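Local atomic coordinates of putative rubredoxin reductase (Rhodopseudomonas palustris, PDB entry 3FG2), a protein that probably transfers electrons from NADH through bound FAD to the ferredoxin that serves the cytochrome P450 CYP199A2. Residues K142-I148 / L228-V234; L20-Y25 / R306-D310; I82-R87 / S266-I270. All coordinates share one frame. Residue numbers count along the deposited sequence, not the author numbering.

Interaction 1: K142-I148 / L228-V234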
ATOM      1  N   LYS A 142      23.000  12.235  -8.217  1.00 36.53           N
ATOM      2  CA  LYS A 142      22.764  11.335  -9.337  1.00 35.87           C
ATOM      3  C   LYS A 142      22.153  12.045 -10.542  1.00 35.12           C
ATOM      4  O   LYS A 142      21.361  12.978 -10.401  1.00 35.49           O
ATOM      5  CB  LYS A 142      21.877  10.170  -8.892  1.00 35.71           C
ATOM      6  CG  LYS A 142      22.606   9.157  -8.015  1.00 35.32           C
ATOM      7  CD  LYS A 142      23.818   8.591  -8.751  1.00 37.43           C
ATOM      8  CE  LYS A 142      24.523   7.518  -7.947  1.00 37.44           C
ATOM      9  NZ  LYS A 142      25.016   8.051  -6.651  1.00 40.12           N
ATOM     10  N   LYS A 143      22.523  11.579 -11.731  1.00 33.46           N
ATOM     11  CA  LYS A 143      22.056  12.173 -12.975  1.00 32.50           C
ATOM     12  C   LYS A 143      21.007  11.367 -13.721  1.00 30.56           C
ATOM     13  O   LYS A 143      20.192  11.929 -14.449  1.00 30.39           O
ATOM     14  CB  LYS A 143      23.232  12.358 -13.934  1.00 33.92           C
ATOM     15  CG  LYS A 143      24.424  13.114 -13.391  1.00 38.38           C
ATOM     16  CD  LYS A 143      24.226  14.611 -13.495  1.00 41.95           C
ATOM     17  CE  LYS A 143      25.574  15.312 -13.521  1.00 44.21           C
ATOM     18  NZ  LYS A 143      26.410  14.838 -14.677  1.00 45.40           N
ATOM     19  N   HIS A 144      21.018  10.052 -13.544  1.00 28.84           N
ATOM     20  CA  HIS A 144      20.119   9.209 -14.317  1.00 26.25           C
ATOM     21  C   HIS A 144      19.627   7.983 -13.549  1.00 25.23           C
ATOM     22  O   HIS A 144      20.418   7.105 -13.201  1.00 25.34           O
ATOM     23  CB  HIS A 144      20.882   8.774 -15.569  1.00 23.25           C
ATOM     24  CG  HIS A 144      20.021   8.231 -16.659  1.00 25.47           C
ATOM     25  ND1 HIS A 144      18.652   8.132 -16.548  1.00 27.28           N
ATOM     26  CD2 HIS A 144      20.335   7.785 -17.898  1.00 22.73           C
ATOM     27  CE1 HIS A 144      18.160   7.648 -17.675  1.00 28.13           C
ATOM     28  NE2 HIS A 144      19.160   7.430 -18.510  1.00 25.43           N
ATOM     29  N   VAL A 145      18.323   7.912 -13.299  1.00 22.51           N
ATOM     30  CA  VAL A 145      17.770   6.772 -12.574  1.00 21.13           C
ATOM     31  C   VAL A 145      16.822   5.919 -13.422  1.00 21.67           C
ATOM     32  O   VAL A 145      16.002   6.444 -14.184  1.00 22.36           O
ATOM     33  CB  VAL A 145      16.999   7.228 -11.305  1.00 20.39           C
ATOM     34  CG1 VAL A 145      15.876   8.177 -11.681  1.00 17.78           C
ATOM     35  CG2 VAL A 145      16.432   6.019 -10.584  1.00 18.58           C
ATOM     36  N   VAL A 146      16.948   4.601 -13.304  1.00 19.34           N
ATOM     37  CA  VAL A 146      16.046   3.705 -14.017  1.00 19.21           C
ATOM     38  C   VAL A 146      15.085   3.178 -12.964  1.00 19.30           C
ATOM     39  O   VAL A 146      15.513   2.636 -11.946  1.00 19.19           O
ATOM     40  CB  VAL A 146      16.772   2.490 -14.655  1.00 20.06           C
ATOM     41  CG1 VAL A 146      15.743   1.459 -15.121  1.00 17.72           C
ATOM     42  CG2 VAL A 146      17.598   2.935 -15.848  1.00 21.76           C
ATOM     43  N   VAL A 147      13.789   3.351 -13.201  1.00 18.51           N
ATOM     44  CA  VAL A 147      12.777   2.874 -12.268  1.00 17.70           C
ATOM     45  C   VAL A 147      12.187   1.566 -12.798  1.00 18.37           C
ATOM     46  O   VAL A 147      11.558   1.546 -13.858  1.00 17.80           O
ATOM     47  CB  VAL A 147      11.647   3.909 -12.103  1.00 16.48           C
ATOM     48  CG1 VAL A 147      10.551   3.356 -11.200  1.00 15.57           C
ATOM     49  CG2 VAL A 147      12.215   5.193 -11.527  1.00 13.91           C
ATOM     50  N   ILE A 148      12.405   0.477 -12.066  1.00 17.49           N
ATOM     51  CA  ILE A 148      11.888  -0.826 -12.467  1.00 17.26           C
ATOM     52  C   ILE A 148      10.601  -1.075 -11.698  1.00 19.36           C
ATOM     53  O   ILE A 148      10.624  -1.243 -10.481  1.00 19.97           O
ATOM     54  CB  ILE A 148      12.879  -1.975 -12.133  1.00 16.18           C
ATOM     55  CG1 ILE A 148      14.269  -1.661 -12.706  1.00 14.31           C
ATOM     56  CG2 ILE A 148      12.346  -3.292 -12.694  1.00 12.91           C
ATOM     57  CD1 ILE A 148      15.353  -2.684 -12.345  1.00 12.26           C
ATOM     58  N   LEU A 228      20.013   0.047 -20.621  1.00 20.53           N
ATOM     59  CA  LEU A 228      19.682   1.445 -20.378  1.00 20.73           C
ATOM     60  C   LEU A 228      20.707   2.000 -19.397  1.00 21.29           C
ATOM     61  O   LEU A 228      20.788   1.560 -18.255  1.00 21.29           O
ATOM     62  CB  LEU A 228      18.281   1.580 -19.783  1.00 20.32           C
ATOM     63  CG  LEU A 228      17.097   1.165 -20.652  1.00 21.25           C
ATOM     64  CD1 LEU A 228      15.804   1.509 -19.926  1.00 19.55           C
ATOM     65  CD2 LEU A 228      17.160   1.893 -21.995  1.00 22.37           C
ATOM     66  N   PRO A 229      21.517   2.969 -19.836  1.00 23.61           N
ATOM     67  CA  PRO A 229      22.524   3.539 -18.932  1.00 23.80           C
ATOM     68  C   PRO A 229      21.861   4.277 -17.774  1.00 25.39           C
ATOM     69  O   PRO A 229      20.755   4.808 -17.916  1.00 24.06           O
ATOM     70  CB  PRO A 229      23.314   4.470 -19.839  1.00 24.86           C
ATOM     71  CG  PRO A 229      22.263   4.940 -20.828  1.00 25.59           C
ATOM     72  CD  PRO A 229      21.498   3.667 -21.133  1.00 23.17           C
ATOM     73  N   CYS A 230      22.531   4.284 -16.626  1.00 24.74           N
ATOM     74  CA  CYS A 230      22.005   4.950 -15.445  1.00 26.13           C
ATOM     75  C   CYS A 230      23.006   4.846 -14.301  1.00 26.52           C
ATOM     76  O   CYS A 230      23.850   3.955 -14.293  1.00 28.40           O
ATOM     77  CB  CYS A 230      20.677   4.309 -15.030  1.00 25.18           C
ATOM     78  SG  CYS A 230      20.797   2.590 -14.469  1.00 25.84           S
ATOM     79  N   ASP A 231      22.929   5.764 -13.342  1.00 25.72           N
ATOM     80  CA  ASP A 231      23.837   5.706 -12.201  1.00 25.97           C
ATOM     81  C   ASP A 231      23.052   5.437 -10.928  1.00 25.20           C
ATOM     82  O   ASP A 231      23.617   5.402  -9.840  1.00 26.60           O
ATOM     83  CB  ASP A 231      24.653   6.999 -12.069  1.00 25.97           C
ATOM     84  CG  ASP A 231      23.789   8.227 -11.903  1.00 28.57           C
ATOM     85  OD1 ASP A 231      24.355   9.334 -11.856  1.00 30.71           O
ATOM     86  OD2 ASP A 231      22.550   8.096 -11.816  1.00 30.55           O
ATOM     87  N   LEU A 232      21.746   5.229 -11.082  1.00 24.38           N
ATOM     88  CA  LEU A 232      20.868   4.940  -9.957  1.00 24.30           C
ATOM     89  C   LEU A 232      19.677   4.067 -10.380  1.00 24.33           C
ATOM     90  O   LEU A 232      19.070   4.284 -11.436  1.00 24.41           O
ATOM     91  CB  LEU A 232      20.359   6.246  -9.337  1.00 25.10           C
ATOM     92  CG  LEU A 232      19.435   6.160  -8.113  1.00 24.91           C
ATOM     93  CD1 LEU A 232      20.162   5.510  -6.948  1.00 23.77           C
ATOM     94  CD2 LEU A 232      18.977   7.555  -7.727  1.00 25.92           C
ATOM     95  N   VAL A 233      19.350   3.082  -9.551  1.00 22.45           N
ATOM     96  CA  VAL A 233      18.227   2.194  -9.825  1.00 21.55           C
ATOM     97  C   VAL A 233      17.273   2.137  -8.635  1.00 22.45           C
ATOM     98  O   VAL A 233      17.696   1.969  -7.486  1.00 21.80           O
ATOM     99  CB  VAL A 233      18.694   0.745 -10.124  1.00 21.88           C
ATOM    100  CG1 VAL A 233      17.478  -0.148 -10.430  1.00 17.82           C
ATOM    101  CG2 VAL A 233      19.671   0.739 -11.296  1.00 21.32           C
ATOM    102  N   VAL A 234      15.985   2.285  -8.917  1.00 22.06           N
ATOM    103  CA  VAL A 234      14.960   2.204  -7.884  1.00 23.23           C
ATOM    104  C   VAL A 234      14.051   1.055  -8.311  1.00 23.45           C
ATOM    105  O   VAL A 234      13.481   1.074  -9.403  1.00 24.19           O
ATOM    106  CB  VAL A 234      14.152   3.517  -7.791  1.00 23.41           C
ATOM    107  CG1 VAL A 234      13.028   3.371  -6.777  1.00 24.79           C
ATOM    108  CG2 VAL A 234      15.078   4.661  -7.386  1.00 23.20           C
TER
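Parallel strands 144-148 and 232-234, with axes 4.6 Å apart, exchange backbone hydrogen bonds in regular order. Val146 N gives to Leu232 O (2.8 Å), Val146 O takes from Val234 N (3.1 Å), and Ile148 N gives to Val234 O (2.9 Å). At the strand start His144 O accepts from Asp231 N (2.9 Å) and weakly from Leu232 N (3.1 Å), while the Asp231 carboxylate receives Lys143 N on OD1 (2.9 Å) and His144 N on OD2 (3.0 Å). His144 O also faces Asp231 OD2 at 2.7 Å, two acceptors without a bond. These strands belong to the parallel sheet of a second Rossmann-type domain; strand 144-148 leads into a GxGxxG sequence, consistent with pyridine-nucleotide binding. On the other edge, the backbones of Val145 and Val147 bond to Glu167, Asp169 and Val171, and His144 ND1 bonds weakly to Glu167 O. On one face Val145 CG2 lies 3.7 Å from Val234 CG2 and both valines pack on Phe157; on the other, Val146 and Val233 meet Val220.

Interaction 2: L20-Y25 / R306-D310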
ATOM      1  N   LEU A  20      -8.698   0.547  19.896  1.00 34.01           N
ATOM      2  CA  LEU A  20      -8.943  -0.325  21.032  1.00 34.77           C
ATOM      3  C   LEU A  20      -9.217   0.559  22.253  1.00 35.65           C
ATOM      4  O   LEU A  20     -10.177   0.336  22.997  1.00 32.93           O
ATOM      5  CB  LEU A  20      -7.720  -1.212  21.255  1.00 34.13           C
ATOM      6  CG  LEU A  20      -7.859  -2.669  21.705  1.00 34.08           C
ATOM      7  CD1 LEU A  20      -9.112  -3.322  21.131  1.00 31.07           C
ATOM      8  CD2 LEU A  20      -6.596  -3.414  21.254  1.00 32.48           C
ATOM      9  N   ARG A  21      -8.380   1.577  22.438  1.00 36.93           N
ATOM     10  CA  ARG A  21      -8.542   2.496  23.560  1.00 38.77           C
ATOM     11  C   ARG A  21      -9.814   3.326  23.435  1.00 40.03           C
ATOM     12  O   ARG A  21     -10.563   3.472  24.402  1.00 40.15           O
ATOM     13  CB  ARG A  21      -7.332   3.431  23.683  1.00 38.43           C
ATOM     14  CG  ARG A  21      -6.113   2.802  24.356  1.00 37.78           C
ATOM     15  CD  ARG A  21      -6.483   2.125  25.684  1.00 37.17           C
ATOM     16  NE  ARG A  21      -5.302   1.723  26.443  1.00 35.27           N
ATOM     17  CZ  ARG A  21      -5.204   0.583  27.116  1.00 34.71           C
ATOM     18  NH1 ARG A  21      -6.220  -0.267  27.124  1.00 35.89           N
ATOM     19  NH2 ARG A  21      -4.088   0.286  27.768  1.00 34.39           N
ATOM     20  N   GLN A  22     -10.056   3.877  22.251  1.00 40.52           N
ATOM     21  CA  GLN A  22     -11.258   4.675  22.047  1.00 42.26           C
ATOM     22  C   GLN A  22     -12.477   3.887  22.493  1.00 41.58           C
ATOM     23  O   GLN A  22     -13.401   4.445  23.075  1.00 43.17           O
ATOM     24  CB  GLN A  22     -11.408   5.069  20.575  1.00 43.45           C
ATOM     25  CG  GLN A  22     -10.419   6.134  20.122  1.00 45.75           C
ATOM     26  CD  GLN A  22     -10.606   6.504  18.669  1.00 46.63           C
ATOM     27  OE1 GLN A  22     -11.692   6.906  18.255  1.00 48.04           O
ATOM     28  NE2 GLN A  22      -9.547   6.371  17.883  1.00 47.14           N
ATOM     29  N   ALA A  23     -12.469   2.585  22.226  1.00 41.48           N
ATOM     30  CA  ALA A  23     -13.576   1.715  22.602  1.00 40.98           C
ATOM     31  C   ALA A  23     -13.491   1.312  24.073  1.00 41.08           C
ATOM     32  O   ALA A  23     -14.190   0.401  24.522  1.00 41.63           O
ATOM     33  CB  ALA A  23     -13.588   0.474  21.716  1.00 40.58           C
ATOM     34  N   LYS A  24     -12.620   1.987  24.814  1.00 41.47           N
ATOM     35  CA  LYS A  24     -12.453   1.731  26.240  1.00 42.68           C
ATOM     36  C   LYS A  24     -12.041   0.310  26.623  1.00 43.80           C
ATOM     37  O   LYS A  24     -12.596  -0.266  27.563  1.00 43.81           O
ATOM     38  CB  LYS A  24     -13.742   2.086  26.985  1.00 43.84           C
ATOM     39  CG  LYS A  24     -13.742   3.435  27.696  1.00 45.56           C
ATOM     40  CD  LYS A  24     -13.834   4.620  26.745  1.00 47.08           C
ATOM     41  CE  LYS A  24     -12.467   5.100  26.294  1.00 48.28           C
ATOM     42  NZ  LYS A  24     -12.569   6.361  25.506  1.00 48.82           N
ATOM     43  N   TYR A  25     -11.076  -0.260  25.906  1.00 43.93           N
ATOM     44  CA  TYR A  25     -10.609  -1.606  26.236  1.00 42.16           C
ATOM     45  C   TYR A  25      -9.892  -1.500  27.584  1.00 42.21           C
ATOM     46  O   TYR A  25      -9.008  -0.662  27.762  1.00 41.73           O
ATOM     47  CB  TYR A  25      -9.636  -2.121  25.174  1.00 39.95           C
ATOM     48  CG  TYR A  25      -9.277  -3.575  25.364  1.00 38.52           C
ATOM     49  CD1 TYR A  25     -10.193  -4.583  25.063  1.00 38.89           C
ATOM     50  CD2 TYR A  25      -8.036  -3.944  25.874  1.00 36.46           C
ATOM     51  CE1 TYR A  25      -9.879  -5.925  25.269  1.00 38.38           C
ATOM     52  CE2 TYR A  25      -7.713  -5.281  26.084  1.00 37.42           C
ATOM     53  CZ  TYR A  25      -8.637  -6.266  25.780  1.00 38.06           C
ATOM     54  OH  TYR A  25      -8.318  -7.592  25.987  1.00 39.59           O
ATOM     55  N   ARG A 306     -14.438  -5.814  17.737  1.00 38.76           N
ATOM     56  CA  ARG A 306     -14.680  -7.188  18.161  1.00 39.72           C
ATOM     57  C   ARG A 306     -14.149  -7.438  19.569  1.00 39.32           C
ATOM     58  O   ARG A 306     -14.880  -7.874  20.454  1.00 39.11           O
ATOM     59  CB  ARG A 306     -14.013  -8.165  17.192  1.00 40.47           C
ATOM     60  CG  ARG A 306     -14.506  -9.601  17.312  1.00 40.91           C
ATOM     61  CD  ARG A 306     -13.654 -10.528  16.470  1.00 42.09           C
ATOM     62  NE  ARG A 306     -12.361 -10.745  17.108  1.00 43.70           N
ATOM     63  CZ  ARG A 306     -11.202 -10.801  16.469  1.00 41.17           C
ATOM     64  NH1 ARG A 306     -11.154 -10.651  15.152  1.00 40.33           N
ATOM     65  NH2 ARG A 306     -10.090 -11.010  17.157  1.00 42.88           N
ATOM     66  N   LEU A 307     -12.869  -7.151  19.772  1.00 40.48           N
ATOM     67  CA  LEU A 307     -12.238  -7.369  21.066  1.00 41.16           C
ATOM     68  C   LEU A 307     -12.886  -6.576  22.196  1.00 41.02           C
ATOM     69  O   LEU A 307     -12.453  -6.677  23.347  1.00 41.31           O
ATOM     70  CB  LEU A 307     -10.749  -7.024  20.987  1.00 41.92           C
ATOM     71  CG  LEU A 307      -9.930  -7.801  19.954  1.00 41.59           C
ATOM     72  CD1 LEU A 307      -8.479  -7.337  19.990  1.00 42.78           C
ATOM     73  CD2 LEU A 307     -10.022  -9.286  20.247  1.00 43.39           C
ATOM     74  N   THR A 308     -13.912  -5.787  21.875  1.00 40.29           N
ATOM     75  CA  THR A 308     -14.591  -4.996  22.895  1.00 38.67           C
ATOM     76  C   THR A 308     -16.096  -5.198  22.923  1.00 40.11           C
ATOM     77  O   THR A 308     -16.796  -4.450  23.607  1.00 42.92           O
ATOM     78  CB  THR A 308     -14.340  -3.470  22.739  1.00 37.90           C
ATOM     79  OG1 THR A 308     -14.995  -2.986  21.559  1.00 34.06           O
ATOM     80  CG2 THR A 308     -12.851  -3.171  22.667  1.00 36.53           C
ATOM     81  N   GLY A 309     -16.614  -6.181  22.193  1.00 39.18           N
ATOM     82  CA  GLY A 309     -18.050  -6.381  22.236  1.00 40.42           C
ATOM     83  C   GLY A 309     -18.778  -6.836  20.988  1.00 41.37           C
ATOM     84  O   GLY A 309     -19.267  -7.966  20.943  1.00 43.07           O
ATOM     85  N   ASP A 310     -18.895  -5.974  19.981  1.00 42.19           N
ATOM     86  CA  ASP A 310     -19.599  -6.394  18.772  1.00 42.95           C
ATOM     87  C   ASP A 310     -18.682  -6.972  17.704  1.00 41.85           C
ATOM     88  O   ASP A 310     -17.878  -6.263  17.088  1.00 41.84           O
ATOM     89  CB  ASP A 310     -20.452  -5.259  18.172  1.00 43.13           C
ATOM     90  CG  ASP A 310     -19.645  -4.030  17.829  1.00 44.15           C
ATOM     91  OD1 ASP A 310     -20.026  -3.321  16.866  1.00 42.25           O
ATOM     92  OD2 ASP A 310     -18.645  -3.768  18.532  1.00 46.10           O
TER
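The backbone carbonyl of Leu307 faces the edge of an aromatic ring: its O lies 3.3 Å from Tyr25 CE1, close to the ring plane. The same edge takes a methyl group, with Thr308 CG2 3.8 Å from Tyr25 CD1. The rest of the contact is mostly apolar: Leu20 CD1 reaches Leu307 CB at 4.1 Å and Thr308 CG2 at 4.0 Å. Ala23 CB also comes within 3.7 Å of the hydroxyl oxygen Thr308 OG1. The polar ends are bound elsewhere: Tyr25 OH donates to the carbonyl oxygen of Asp2, and Thr308 OG1 bonds back to Ala304 O and Ala305 O. Both partners are helix ends. Helix 11-22 closes in a Schellman motif, with Tyr25 N bonded to Leu20 O (3.1 Å), Lys24 N bonded to Arg21 O (2.6 Å) and Lys24 at positive phi, which turns the chain so that Tyr25 folds back beside Leu20. Across from it, a type I turn from Arg306 to Gly309 ends helix 293-306. The two termini thus meet at the surface of the FAD-binding Rossmann domain, where Leu20 and Tyr25 rest on Val4 of strand 4-7, Leu20 also touches Ile29 of strand 29-32, and Ala304 brings helix 293-306 against Leu20.

Interaction 3: I82-R87 / S266-I270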
ATOM      1  N   ILE A  82       6.149 -17.390  17.881  1.00 33.71           N
ATOM      2  CA  ILE A  82       4.873 -17.377  18.581  1.00 36.60           C
ATOM      3  C   ILE A  82       4.562 -18.725  19.236  1.00 38.68           C
ATOM      4  O   ILE A  82       4.489 -19.755  18.556  1.00 39.33           O
ATOM      5  CB  ILE A  82       3.714 -17.044  17.630  1.00 34.82           C
ATOM      6  CG1 ILE A  82       3.926 -15.666  17.007  1.00 32.91           C
ATOM      7  CG2 ILE A  82       2.395 -17.089  18.393  1.00 34.97           C
ATOM      8  CD1 ILE A  82       2.905 -15.327  15.959  1.00 30.31           C
ATOM      9  N   ASP A  83       4.381 -18.713  20.556  1.00 40.08           N
ATOM     10  CA  ASP A  83       4.059 -19.933  21.294  1.00 40.95           C
ATOM     11  C   ASP A  83       2.555 -19.936  21.508  1.00 41.09           C
ATOM     12  O   ASP A  83       2.065 -19.466  22.532  1.00 41.12           O
ATOM     13  CB  ASP A  83       4.765 -19.951  22.653  1.00 41.43           C
ATOM     14  CG  ASP A  83       4.578 -21.273  23.392  1.00 41.35           C
ATOM     15  OD1 ASP A  83       3.666 -22.049  23.025  1.00 40.22           O
ATOM     16  OD2 ASP A  83       5.339 -21.529  24.349  1.00 42.14           O
ATOM     17  N   ARG A  84       1.826 -20.453  20.530  1.00 41.77           N
ATOM     18  CA  ARG A  84       0.376 -20.486  20.610  1.00 43.30           C
ATOM     19  C   ARG A  84      -0.123 -21.234  21.836  1.00 46.37           C
ATOM     20  O   ARG A  84      -1.015 -20.752  22.534  1.00 47.49           O
ATOM     21  CB  ARG A  84      -0.205 -21.118  19.347  1.00 40.11           C
ATOM     22  CG  ARG A  84       0.020 -20.305  18.089  1.00 36.40           C
ATOM     23  CD  ARG A  84      -0.333 -21.121  16.856  1.00 34.10           C
ATOM     24  NE  ARG A  84      -1.724 -21.556  16.858  1.00 30.47           N
ATOM     25  CZ  ARG A  84      -2.213 -22.484  16.044  1.00 30.27           C
ATOM     26  NH1 ARG A  84      -1.419 -23.076  15.164  1.00 30.52           N
ATOM     27  NH2 ARG A  84      -3.496 -22.812  16.105  1.00 27.78           N
ATOM     28  N   GLU A  85       0.450 -22.405  22.102  1.00 48.84           N
ATOM     29  CA  GLU A  85       0.027 -23.202  23.249  1.00 50.62           C
ATOM     30  C   GLU A  85       0.217 -22.444  24.560  1.00 49.97           C
ATOM     31  O   GLU A  85      -0.675 -22.418  25.405  1.00 49.61           O
ATOM     32  CB  GLU A  85       0.794 -24.527  23.292  1.00 53.88           C
ATOM     33  CG  GLU A  85       0.380 -25.441  24.446  1.00 59.91           C
ATOM     34  CD  GLU A  85       1.161 -26.752  24.484  1.00 63.95           C
ATOM     35  OE1 GLU A  85       2.413 -26.708  24.453  1.00 65.69           O
ATOM     36  OE2 GLU A  85       0.524 -27.829  24.553  1.00 65.20           O
ATOM     37  N   GLY A  86       1.377 -21.818  24.726  1.00 49.87           N
ATOM     38  CA  GLY A  86       1.643 -21.074  25.943  1.00 49.60           C
ATOM     39  C   GLY A  86       1.192 -19.631  25.842  1.00 49.63           C
ATOM     40  O   GLY A  86       1.414 -18.838  26.759  1.00 48.52           O
ATOM     41  N   ARG A  87       0.550 -19.303  24.723  1.00 50.28           N
ATOM     42  CA  ARG A  87       0.056 -17.956  24.457  1.00 50.07           C
ATOM     43  C   ARG A  87       1.091 -16.908  24.830  1.00 49.86           C
ATOM     44  O   ARG A  87       0.785 -15.913  25.487  1.00 49.85           O
ATOM     45  CB  ARG A  87      -1.254 -17.720  25.210  1.00 51.82           C
ATOM     46  CG  ARG A  87      -2.390 -18.598  24.697  1.00 54.82           C
ATOM     47  CD  ARG A  87      -3.622 -18.535  25.586  1.00 57.78           C
ATOM     48  NE  ARG A  87      -4.176 -17.188  25.677  1.00 60.21           N
ATOM     49  CZ  ARG A  87      -5.313 -16.896  26.300  1.00 60.41           C
ATOM     50  NH1 ARG A  87      -6.013 -17.857  26.888  1.00 60.55           N
ATOM     51  NH2 ARG A  87      -5.752 -15.646  26.334  1.00 60.58           N
ATOM     52  N   SER A 266      -7.002 -19.357  12.440  1.00 33.33           N
ATOM     53  CA  SER A 266      -7.585 -20.608  12.904  1.00 35.77           C
ATOM     54  C   SER A 266      -7.419 -20.702  14.422  1.00 36.83           C
ATOM     55  O   SER A 266      -8.036 -21.540  15.076  1.00 36.96           O
ATOM     56  CB  SER A 266      -6.896 -21.788  12.226  1.00 35.97           C
ATOM     57  OG  SER A 266      -5.499 -21.724  12.436  1.00 37.55           O
ATOM     58  N   ASP A 267      -6.581 -19.834  14.977  1.00 37.88           N
ATOM     59  CA  ASP A 267      -6.361 -19.822  16.413  1.00 38.29           C
ATOM     60  C   ASP A 267      -7.007 -18.614  17.064  1.00 40.00           C
ATOM     61  O   ASP A 267      -6.502 -17.489  16.945  1.00 38.86           O
ATOM     62  CB  ASP A 267      -4.867 -19.795  16.759  1.00 38.39           C
ATOM     63  CG  ASP A 267      -4.615 -19.746  18.279  1.00 39.19           C
ATOM     64  OD1 ASP A 267      -3.471 -19.479  18.702  1.00 35.49           O
ATOM     65  OD2 ASP A 267      -5.565 -19.985  19.057  1.00 40.87           O
ATOM     66  N   PRO A 268      -8.144 -18.816  17.747  1.00 40.70           N
ATOM     67  CA  PRO A 268      -8.732 -17.636  18.380  1.00 41.30           C
ATOM     68  C   PRO A 268      -7.598 -17.154  19.282  1.00 41.38           C
ATOM     69  O   PRO A 268      -6.722 -17.943  19.622  1.00 42.71           O
ATOM     70  CB  PRO A 268      -9.921 -18.215  19.144  1.00 41.59           C
ATOM     71  CG  PRO A 268      -9.481 -19.620  19.447  1.00 41.54           C
ATOM     72  CD  PRO A 268      -8.842 -20.045  18.153  1.00 40.51           C
ATOM     73  N   HIS A 269      -7.601 -15.879  19.649  1.00 41.25           N
ATOM     74  CA  HIS A 269      -6.536 -15.281  20.466  1.00 40.91           C
ATOM     75  C   HIS A 269      -5.535 -14.668  19.495  1.00 38.61           C
ATOM     76  O   HIS A 269      -4.615 -13.970  19.913  1.00 38.50           O
ATOM     77  CB  HIS A 269      -5.772 -16.300  21.326  1.00 44.41           C
ATOM     78  CG  HIS A 269      -6.631 -17.105  22.251  1.00 49.92           C
ATOM     79  ND1 HIS A 269      -6.136 -18.163  22.983  1.00 51.06           N
ATOM     80  CD2 HIS A 269      -7.952 -17.030  22.544  1.00 51.86           C
ATOM     81  CE1 HIS A 269      -7.115 -18.707  23.685  1.00 52.75           C
ATOM     82  NE2 HIS A 269      -8.227 -18.039  23.436  1.00 53.35           N
ATOM     83  N   ILE A 270      -5.703 -14.946  18.203  1.00 35.22           N
ATOM     84  CA  ILE A 270      -4.798 -14.403  17.195  1.00 31.70           C
ATOM     85  C   ILE A 270      -5.497 -13.883  15.937  1.00 30.56           C
ATOM     86  O   ILE A 270      -6.118 -14.646  15.182  1.00 28.70           O
ATOM     87  CB  ILE A 270      -3.739 -15.443  16.765  1.00 31.83           C
ATOM     88  CG1 ILE A 270      -2.902 -15.864  17.975  1.00 32.43           C
ATOM     89  CG2 ILE A 270      -2.819 -14.840  15.703  1.00 29.33           C
ATOM     90  CD1 ILE A 270      -1.727 -16.774  17.636  1.00 31.83           C
TER
HETATM   91  O   HOH W   1      -2.337 -18.556  20.787  1.00 34.02           O
HETATM   92  O   HOH W   2      -5.529 -23.113  18.637  1.00 34.48           O
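A salt bridge joins Arg84 NE to Asp267 OD1 at 3.3 Å, the carboxylate oxygen lying at the guanidinium edge near its plane. One water reinforces it, donating to Arg84 O (3.1 Å) and to Asp267 OD1 (2.5 Å); a second links Arg84 NH2 and Asp267 OD2 by weak bonds of 3.3 and 3.2 Å. Arg84 NH1 has another partner, the carbonyl of Ala249. Two turns meet here. Residues 84-87 connect strands 79-83 and 88-91 in the three-stranded antiparallel sheet of the FAD-binding domain, as in the glutathione reductase family, and Asp267 to Ile270 form a type II turn leading into strand 270-272, at one edge of the domain's parallel sheet. The first turn is held by an Asx motif, Gly86 N to Asp83 OD1 at 2.9 Å; a beta carbon on Gly86 would run into Asp83 OD2. The second is closed by Ile270 N to Asp267 O (2.9 Å), with His269 at positive phi. Farther along, Arg87 and His269 lie against each other, the imidazole ND1 over a face of the guanidinium and Arg87 CZ over a face of the ring. Arg87 NE and NH2 make weak hydrogen bonds with the carbonyls of Tyr99 and Gly100. Inward from the salt bridge, Ile82 and Ile270 also pack on Leu102 of strand 101-104. Here Ile270 CD1 meets both Arg84 CG at 4.0 Å and Ile82 CG2 at 4.2 Å.

Overall arrangement
Along the chain, interaction 2 closes the longest loop, interaction 3 lies inside it, and interaction 1 lies inside both, so the chain leaves the FAD-binding domain, builds the second Rossmann-type domain and returns. Interactions 2 and 3 lie on the same side of the molecule, their centres about 20 Å and nearest atoms about 6 Å apart; interaction 2 packs against strands 4-7 and 29-32, and interaction 3 includes the start of edge strand 270-272 of the same parallel sheet. In both, segments from after the return meet the first part of the FAD-binding domain. Interaction 1, internal to the inserted domain and its own parallel sheet, is centred about 48 and 46 Å from them.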